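Local coordinates for fibronectin-binding protein (Streptococcus pyogenes, PDB 5A0L) that mediates covalent binding to the host through an internal thioester, as a surface adhesin of a Gram-positive pathogen, at residues Pro15-Tyr20 with Ile192-Asn197; Tyr20-Tyr25 with Lys36-Gly41. One frame throughout, in Å; residues are numbered along the deposited sequence. Where two conformers were deposited one is given.

Contact 1: residues Pro15-Tyr20 with Ile192-Asn197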
ATOM      1  N   PRO A  15       7.313  11.241  21.293  1.00 19.03           N
ATOM      2  CA  PRO A  15       7.218  12.279  20.262  1.00 20.34           C
ATOM      3  C   PRO A  15       8.040  12.026  19.008  1.00 19.21           C
ATOM      4  O   PRO A  15       7.796  12.659  17.982  1.00 20.14           O
ATOM      5  CB  PRO A  15       7.689  13.551  20.980  1.00 23.75           C
ATOM      6  CG  PRO A  15       8.471  13.065  22.156  1.00 26.98           C
ATOM      7  CD  PRO A  15       7.849  11.765  22.565  1.00 22.18           C
ATOM      8  N   ASP A  16       8.980  11.091  19.081  1.00 18.05           N
ATOM      9  CA  ASP A  16       9.745  10.663  17.916  0.50 17.28           C
ATOM     10  C   ASP A  16       8.941   9.802  16.953  1.00 16.56           C
ATOM     11  O   ASP A  16       9.340   9.617  15.810  1.00 17.03           O
ATOM     12  CB  ASP A  16      10.978   9.875  18.363  0.50 18.02           C
ATOM     13  CG  ASP A  16      11.977  10.729  19.132  0.50 20.17           C
ATOM     14  OD1 ASP A  16      11.908  11.969  19.080  0.50 25.63           O
ATOM     15  OD2 ASP A  16      12.850  10.132  19.788  0.50 25.11           O
ATOM     16  N   TYR A  17       7.844   9.219  17.447  1.00 15.42           N
ATOM     17  CA  TYR A  17       6.910   8.407  16.660  1.00 14.38           C
ATOM     18  C   TYR A  17       5.518   9.020  16.785  1.00 14.93           C
ATOM     19  O   TYR A  17       4.641   8.435  17.418  1.00 15.49           O
ATOM     20  CB  TYR A  17       6.913   6.923  17.077  1.00 15.31           C
ATOM     21  CG  TYR A  17       8.236   6.193  16.839  1.00 15.58           C
ATOM     22  CD1 TYR A  17       9.411   6.528  17.514  1.00 22.24           C
ATOM     23  CD2 TYR A  17       8.335   5.247  15.882  1.00 13.85           C
ATOM     24  CE1 TYR A  17      10.603   5.869  17.245  1.00 25.97           C
ATOM     25  CE2 TYR A  17       9.520   4.594  15.618  1.00 14.84           C
ATOM     26  CZ  TYR A  17      10.651   4.905  16.273  1.00 19.48           C
ATOM     27  OH  TYR A  17      11.816   4.212  15.932  1.00 26.26           O
ATOM     28  N   PRO A  18       5.302  10.198  16.188  1.00 13.73           N
ATOM     29  CA  PRO A  18       4.091  10.950  16.540  1.00 14.88           C
ATOM     30  C   PRO A  18       2.856  10.661  15.664  1.00 14.42           C
ATOM     31  O   PRO A  18       1.762  11.122  16.019  1.00 15.88           O
ATOM     32  CB  PRO A  18       4.549  12.398  16.362  1.00 16.72           C
ATOM     33  CG  PRO A  18       5.487  12.310  15.177  1.00 16.44           C
ATOM     34  CD  PRO A  18       6.248  11.020  15.420  1.00 15.51           C
ATOM     35  N   TRP A  19       3.029   9.968  14.533  1.00 13.82           N
ATOM     36  CA  TRP A  19       1.908   9.717  13.618  1.00 13.52           C
ATOM     37  C   TRP A  19       1.087   8.545  14.100  1.00 13.74           C
ATOM     38  O   TRP A  19       1.635   7.507  14.474  1.00 14.14           O
ATOM     39  CB  TRP A  19       2.460   9.422  12.202  1.00 12.92           C
ATOM     40  CG  TRP A  19       3.022  10.632  11.529  1.00 13.31           C
ATOM     41  CD1 TRP A  19       4.251  11.184  11.722  1.00 15.06           C
ATOM     42  CD2 TRP A  19       2.357  11.489  10.578  1.00 13.23           C
ATOM     43  NE1 TRP A  19       4.396  12.334  10.967  1.00 15.69           N
ATOM     44  CE2 TRP A  19       3.244  12.528  10.249  1.00 14.66           C
ATOM     45  CE3 TRP A  19       1.099  11.452   9.941  1.00 13.69           C
ATOM     46  CZ2 TRP A  19       2.902  13.534   9.343  1.00 15.31           C
ATOM     47  CZ3 TRP A  19       0.797  12.430   9.047  1.00 14.83           C
ATOM     48  CH2 TRP A  19       1.665  13.469   8.786  1.00 15.97           C
ATOM     49  N   TYR A  20      -0.236   8.696  14.075  1.00 14.07           N
ATOM     50  CA  TYR A  20      -1.165   7.610  14.363  1.00 13.42           C
ATOM     51  C   TYR A  20      -1.489   6.883  13.048  1.00 12.86           C
ATOM     52  O   TYR A  20      -1.872   7.534  12.075  1.00 14.53           O
ATOM     53  CB  TYR A  20      -2.428   8.201  14.984  1.00 14.29           C
ATOM     54  CG  TYR A  20      -3.528   7.241  15.379  1.00 14.48           C
ATOM     55  CD1 TYR A  20      -3.287   6.007  15.919  1.00 15.87           C
ATOM     56  CD2 TYR A  20      -4.849   7.599  15.183  1.00 15.02           C
ATOM     57  CE1 TYR A  20      -4.312   5.147  16.267  1.00 16.83           C
ATOM     58  CE2 TYR A  20      -5.888   6.772  15.515  1.00 17.08           C
ATOM     59  CZ  TYR A  20      -5.651   5.532  16.038  1.00 15.67           C
ATOM     60  OH  TYR A  20      -6.679   4.686  16.381  1.00 17.02           O
ATOM     61  N   ILE A 192       7.818   6.405   4.076  1.00 11.78           N
ATOM     62  CA  ILE A 192       7.738   5.202   4.891  1.00 12.21           C
ATOM     63  C   ILE A 192       7.397   5.655   6.320  1.00 11.48           C
ATOM     64  O   ILE A 192       7.904   6.639   6.806  1.00 13.28           O
ATOM     65  CB  ILE A 192       9.077   4.407   4.881  1.00 12.60           C
ATOM     66  CG1 ILE A 192       9.273   3.760   3.496  1.00 14.22           C
ATOM     67  CG2 ILE A 192       9.153   3.389   6.024  1.00 14.47           C
ATOM     68  CD1 ILE A 192       8.402   2.548   3.248  1.00 15.10           C
ATOM     69  N   PHE A 193       6.509   4.873   6.928  1.00 10.80           N
ATOM     70  CA  PHE A 193       6.137   5.056   8.334  1.00 10.98           C
ATOM     71  C   PHE A 193       6.702   3.859   9.106  1.00 11.20           C
ATOM     72  O   PHE A 193       6.286   2.725   8.904  1.00 11.83           O
ATOM     73  CB  PHE A 193       4.626   5.201   8.451  1.00 11.11           C
ATOM     74  CG  PHE A 193       4.143   6.529   7.907  1.00 11.69           C
ATOM     75  CD1 PHE A 193       3.926   6.684   6.543  1.00 11.83           C
ATOM     76  CD2 PHE A 193       4.016   7.642   8.718  1.00 12.35           C
ATOM     77  CE1 PHE A 193       3.559   7.904   6.043  1.00 14.10           C
ATOM     78  CE2 PHE A 193       3.616   8.857   8.211  1.00 13.77           C
ATOM     79  CZ  PHE A 193       3.411   8.992   6.847  1.00 14.13           C
ATOM     80  N   LYS A 194       7.666   4.180   9.986  1.00 10.90           N
ATOM     81  CA  LYS A 194       8.378   3.179  10.778  1.00 11.76           C
ATOM     82  C   LYS A 194       7.593   2.956  12.089  1.00 11.24           C
ATOM     83  O   LYS A 194       7.384   3.911  12.868  1.00 12.30           O
ATOM     84  CB  LYS A 194       9.775   3.685  11.113  1.00 12.65           C
ATOM     85  CG  LYS A 194      10.574   2.752  11.996  1.00 13.63           C
ATOM     86  CD  LYS A 194      11.893   3.322  12.448  1.00 16.48           C
ATOM     87  CE  LYS A 194      12.716   2.334  13.355  1.00 25.59           C
ATOM     88  NZ  LYS A 194      13.751   3.132  14.008  1.00 34.31           N
ATOM     89  N   SER A 195       7.120   1.735  12.274  1.00 11.14           N
ATOM     90  CA  SER A 195       6.306   1.406  13.427  1.00 11.92           C
ATOM     91  C   SER A 195       7.075   1.496  14.743  1.00 12.00           C
ATOM     92  O   SER A 195       8.169   0.944  14.875  1.00 13.42           O
ATOM     93  CB  SER A 195       5.768   0.007  13.301  1.00 13.15           C
ATOM     94  OG  SER A 195       4.846  -0.276  14.343  1.00 13.88           O
ATOM     95  N   GLU A 196       6.461   2.124  15.752  1.00 12.82           N
ATOM     96  CA  GLU A 196       7.024   2.184  17.103  1.00 14.03           C
ATOM     97  C   GLU A 196       7.012   0.801  17.737  1.00 13.77           C
ATOM     98  O   GLU A 196       7.875   0.505  18.581  1.00 19.48           O
ATOM     99  CB  GLU A 196       6.197   3.185  17.935  1.00 17.98           C
ATOM    100  CG  GLU A 196       6.503   3.313  19.428  1.00 21.27           C
ATOM    101  CD  GLU A 196       5.954   2.200  20.350  1.00 23.88           C
ATOM    102  OE1 GLU A 196       4.918   1.513  20.094  1.00 20.33           O
ATOM    103  OE2 GLU A 196       6.550   2.116  21.433  1.00 28.14           O
ATOM    104  N   ASN A 197       6.054  -0.045  17.380  1.00 13.48           N
ATOM    105  CA  ASN A 197       5.937  -1.425  17.849  1.00 13.59           C
ATOM    106  C   ASN A 197       6.299  -2.346  16.673  1.00 14.28           C
ATOM    107  O   ASN A 197       5.577  -2.454  15.696  1.00 14.23           O
ATOM    108  CB  ASN A 197       4.565  -1.739  18.372  1.00 15.18           C
ATOM    109  CG  ASN A 197       4.441  -3.178  18.874  1.00 15.83           C
ATOM    110  OD1 ASN A 197       5.070  -4.087  18.370  1.00 16.73           O
ATOM    111  ND2 ASN A 197       3.554  -3.399  19.814  1.00 21.06           N
TER

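Contact 2: residues Tyr20-Tyr25 with Lys36-Gly41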
ATOM      1  N   TYR A  20      -0.236   8.696  14.075  1.00 14.07           N
ATOM      2  CA  TYR A  20      -1.165   7.610  14.363  1.00 13.42           C
ATOM      3  C   TYR A  20      -1.489   6.883  13.048  1.00 12.86           C
ATOM      4  O   TYR A  20      -1.872   7.534  12.075  1.00 14.53           O
ATOM      5  CB  TYR A  20      -2.428   8.201  14.984  1.00 14.29           C
ATOM      6  CG  TYR A  20      -3.528   7.241  15.379  1.00 14.48           C
ATOM      7  CD1 TYR A  20      -3.287   6.007  15.919  1.00 15.87           C
ATOM      8  CD2 TYR A  20      -4.849   7.599  15.183  1.00 15.02           C
ATOM      9  CE1 TYR A  20      -4.312   5.147  16.267  1.00 16.83           C
ATOM     10  CE2 TYR A  20      -5.888   6.772  15.515  1.00 17.08           C
ATOM     11  CZ  TYR A  20      -5.651   5.532  16.038  1.00 15.67           C
ATOM     12  OH  TYR A  20      -6.679   4.686  16.381  1.00 17.02           O
ATOM     13  N   GLY A  21      -1.307   5.560  13.036  1.00 12.64           N
ATOM     14  CA  GLY A  21      -1.653   4.725  11.931  1.00 13.22           C
ATOM     15  C   GLY A  21      -2.754   3.781  12.324  1.00 13.38           C
ATOM     16  O   GLY A  21      -2.674   3.162  13.395  1.00 15.21           O
ATOM     17  N   TYR A  22      -3.740   3.598  11.459  1.00 12.93           N
ATOM     18  CA  TYR A  22      -4.947   2.908  11.844  1.00 13.03           C
ATOM     19  C   TYR A  22      -5.659   2.313  10.646  1.00 12.33           C
ATOM     20  O   TYR A  22      -5.509   2.785   9.501  1.00 14.09           O
ATOM     21  CB  TYR A  22      -5.949   3.851  12.583  1.00 14.76           C
ATOM     22  CG  TYR A  22      -6.136   5.201  11.925  1.00 14.33           C
ATOM     23  CD1 TYR A  22      -5.242   6.237  12.148  1.00 15.06           C
ATOM     24  CD2 TYR A  22      -7.240   5.465  11.088  1.00 14.75           C
ATOM     25  CE1 TYR A  22      -5.405   7.494  11.582  1.00 15.27           C
ATOM     26  CE2 TYR A  22      -7.414   6.734  10.541  1.00 16.33           C
ATOM     27  CZ  TYR A  22      -6.500   7.737  10.792  1.00 15.58           C
ATOM     28  OH  TYR A  22      -6.619   9.013  10.258  1.00 17.42           O
ATOM     29  N   ASP A  23      -6.428   1.257  10.891  1.00 12.90           N
ATOM     30  CA  ASP A  23      -7.259   0.647   9.852  1.00 13.69           C
ATOM     31  C   ASP A  23      -8.648   1.270   9.940  1.00 14.18           C
ATOM     32  O   ASP A  23      -9.344   1.062  10.928  1.00 15.37           O
ATOM     33  CB  ASP A  23      -7.326  -0.853  10.034  1.00 14.04           C
ATOM     34  CG  ASP A  23      -8.056  -1.567   8.923  1.00 15.49           C
ATOM     35  OD1 ASP A  23      -8.530  -0.930   7.954  1.00 15.54           O
ATOM     36  OD2 ASP A  23      -8.155  -2.811   9.028  1.00 19.60           O
ATOM     37  N   SER A  24      -9.042   2.024   8.908  1.00 14.86           N
ATOM     38  CA  SER A  24     -10.310   2.726   8.859  1.00 15.98           C
ATOM     39  C   SER A  24     -11.432   1.861   8.323  1.00 16.18           C
ATOM     40  O   SER A  24     -12.608   2.308   8.310  1.00 19.28           O
ATOM     41  CB  SER A  24     -10.159   4.000   8.022  1.00 17.04           C
ATOM     42  OG  SER A  24     -10.035   3.731   6.644  1.00 18.46           O
ATOM     43  N   TYR A  25     -11.159   0.640   7.879  1.00 15.60           N
ATOM     44  CA  TYR A  25     -12.240  -0.244   7.396  1.00 17.05           C
ATOM     45  C   TYR A  25     -13.087  -0.710   8.586  1.00 17.15           C
ATOM     46  O   TYR A  25     -12.548  -1.158   9.604  1.00 18.41           O
ATOM     47  CB  TYR A  25     -11.666  -1.454   6.656  1.00 17.78           C
ATOM     48  CG  TYR A  25     -12.708  -2.441   6.165  1.00 17.42           C
ATOM     49  CD1 TYR A  25     -13.673  -2.068   5.246  1.00 18.46           C
ATOM     50  CD2 TYR A  25     -12.734  -3.744   6.635  1.00 18.50           C
ATOM     51  CE1 TYR A  25     -14.636  -2.968   4.813  1.00 19.83           C
ATOM     52  CE2 TYR A  25     -13.669  -4.647   6.192  1.00 19.33           C
ATOM     53  CZ  TYR A  25     -14.614  -4.260   5.256  1.00 18.99           C
ATOM     54  OH  TYR A  25     -15.552  -5.162   4.835  1.00 22.01           O
ATOM     55  N   LYS A  36      -4.772   4.278   7.095  1.00 12.45           N
ATOM     56  CA  LYS A  36      -4.541   5.711   7.109  1.00 12.62           C
ATOM     57  C   LYS A  36      -3.504   6.088   8.132  1.00 12.98           C
ATOM     58  O   LYS A  36      -3.313   5.357   9.113  1.00 13.91           O
ATOM     59  CB  LYS A  36      -5.831   6.500   7.440  1.00 14.88           C
ATOM     60  CG  LYS A  36      -7.081   6.090   6.681  1.00 15.91           C
ATOM     61  CD  LYS A  36      -7.085   6.475   5.208  1.00 16.91           C
ATOM     62  CE  LYS A  36      -8.480   6.219   4.622  1.00 18.27           C
ATOM     63  NZ  LYS A  36      -8.559   6.406   3.184  1.00 21.48           N
ATOM     64  N   VAL A  37      -2.884   7.235   7.939  1.00 12.47           N
ATOM     65  CA  VAL A  37      -2.070   7.875   8.952  1.00 13.21           C
ATOM     66  C   VAL A  37      -2.510   9.327   9.128  1.00 13.04           C
ATOM     67  O   VAL A  37      -2.915  10.006   8.174  1.00 14.49           O
ATOM     68  CB  VAL A  37      -0.552   7.841   8.628  1.00 14.18           C
ATOM     69  CG1 VAL A  37      -0.048   6.401   8.609  1.00 14.94           C
ATOM     70  CG2 VAL A  37      -0.221   8.529   7.318  1.00 15.49           C
ATOM     71  N   ASN A  38      -2.391   9.824  10.355  1.00 13.29           N
ATOM     72  CA  ASN A  38      -2.571  11.249  10.609  1.00 14.32           C
ATOM     73  C   ASN A  38      -1.724  11.718  11.777  1.00 13.33           C
ATOM     74  O   ASN A  38      -1.092  10.883  12.468  1.00 14.44           O
ATOM     75  CB  ASN A  38      -4.069  11.681  10.683  1.00 15.62           C
ATOM     76  CG  ASN A  38      -4.681  11.559  12.054  1.00 15.84           C
ATOM     77  OD1 ASN A  38      -4.300  10.704  12.858  1.00 16.13           O
ATOM     78  ND2 ASN A  38      -5.723  12.378  12.295  1.00 16.58           N
ATOM     79  N   LEU A  39      -1.676  13.019  12.012  1.00 14.90           N
ATOM     80  CA  LEU A  39      -0.771  13.604  12.969  1.00 15.09           C
ATOM     81  C   LEU A  39      -1.591  14.529  13.874  1.00 15.97           C
ATOM     82  O   LEU A  39      -2.023  15.603  13.470  1.00 17.62           O
ATOM     83  CB  LEU A  39       0.333  14.400  12.274  1.00 16.33           C
ATOM     84  CG  LEU A  39       1.363  15.047  13.180  1.00 17.24           C
ATOM     85  CD1 LEU A  39       2.160  14.010  13.934  1.00 18.53           C
ATOM     86  CD2 LEU A  39       2.297  15.929  12.363  1.00 19.03           C
ATOM     87  N   LYS A  40      -1.818  14.083  15.111  1.00 18.61           N
ATOM     88  CA  LYS A  40      -2.520  14.836  16.142  1.00 20.95           C
ATOM     89  C   LYS A  40      -3.755  15.536  15.580  1.00 20.08           C
ATOM     90  O   LYS A  40      -3.955  16.747  15.740  1.00 22.38           O
ATOM     91  CB  LYS A  40      -1.562  15.797  16.830  1.00 24.73           C
ATOM     92  CG  LYS A  40      -0.458  15.029  17.590  1.00 28.71           C
ATOM     93  CD  LYS A  40       0.488  15.927  18.353  1.00 37.40           C
ATOM     94  CE  LYS A  40       1.587  16.489  17.472  1.00 46.20           C
ATOM     95  NZ  LYS A  40       2.587  17.233  18.290  1.00 50.45           N
ATOM     96  N   GLY A  41      -4.594  14.734  14.944  1.00 17.80           N
ATOM     97  CA  GLY A  41      -5.889  15.236  14.494  1.00 18.11           C
ATOM     98  C   GLY A  41      -5.922  15.952  13.153  1.00 18.76           C
ATOM     99  O   GLY A  41      -6.946  16.509  12.773  1.00 22.69           O
TER

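Contact 1: residues Pro15-Tyr20 with Ile192-Asn197
Y17 and W19 meet K194, E196 and F193 in a side-chain contact between the start of strand 19-23, with the loop leading into it, and the end of strand 191-195. The two strands are not paired; strand 66-72 lies between them, bonded through its backbone to both. At one end, the edge of the F193 ring points at a face of the W19 indole in an edge-to-face pair. The centroids of the F193 ring and the W19 five-membered ring are 5.3 Å apart and the planes meet at 71°, while F193 CE2 stands 3.8 Å from W19 CD2, displaced toward the rim. Both rings are buried, and F193 reaches across to V37 on the non-adjacent strand 35-39, which places the pair inside a closed, six-stranded antiparallel barrel. At the other end Y17 lies by the backbone where the strand runs out: its CD2 is 3.4 Å from K194 O, which meets the ring edge near its plane, and 3.6 Å from E196 CB. K194 is extended, with CG anti to the backbone N (chi1 177°), and its NZ donates to Y17 OH at 2.9 Å. A bound zinc ion lies about 4 Å from the K194 side chain. E196 bends at chi2 (-78°), turning CD off the straight course of its chain, and its carboxylate leads away from Y17.

Contact 2: residues Tyr20-Tyr25 with Lys36-Gly41
The Y22 ring has the carbonyl oxygen of K36 over one face, with K36 O 3.7 Å above the plane and offset toward the rim, and N38 OD1 at its edge, 3.6 Å from Y22 CE1. The amide plane of N38 stands 82° from this ring. Y20 carries the rim of its neighbour in turn: Y22 CD1 sits 3.3 Å above one face of the Y20 ring, and N38 OD1 lies near the Y20 edge as well. In Y22, chi1 of 45° puts CG between the backbone N and the carbonyl carbon; the ring reaches strand 36-39, where K36 CB is 3.5 Å from Y22 CE2. Beneath these side chains strands 20-23 and 36-39 run antiparallel, 150° apart, in a beta hairpin formed by the first two strands of the barrel. Y20 with N38 and Y22 with K36 are hydrogen-bonded pairs, the bond from Y20 N to N38 O measuring 2.8 Å and that from K36 N to Y22 O 2.9 Å. Between them G21 faces V37 in a non-hydrogen-bonded pair, and G21 CA makes a CA-H...O contact of 3.3 Å with K36 O. S24 OG packs 3.6 Å from K36 CE and bonds to N34 O. K36 O thus receives the Y22 amide and the G21 CA-H while lying over a ring. Y20 OH bonds to Y61, Y22 OH to E44, K36 NZ to Q46, and N38 ND2 to P8 and S42, so burying this face need not leave its polar ends without partners.

How the contacts relate
From the N terminus the chain enters through 15-20 and passes, via the shared residue Y20, straight into contact 2, where 36-41 returns alongside 20-25 and closes a short hairpin loop. Contact 1 closes much later: 171 residues, including the helices, intervene before 192-197 comes back to the chain's first strand. The short loop therefore falls wholly within the long one. Their centres lie about 11 Å apart and the two touch directly, W19 CE3 being 3.4 Å from N38 C and P18 O 3.6 Å from L39 CD1. Together they tie the first two strands of the barrel to a strand near the C terminus.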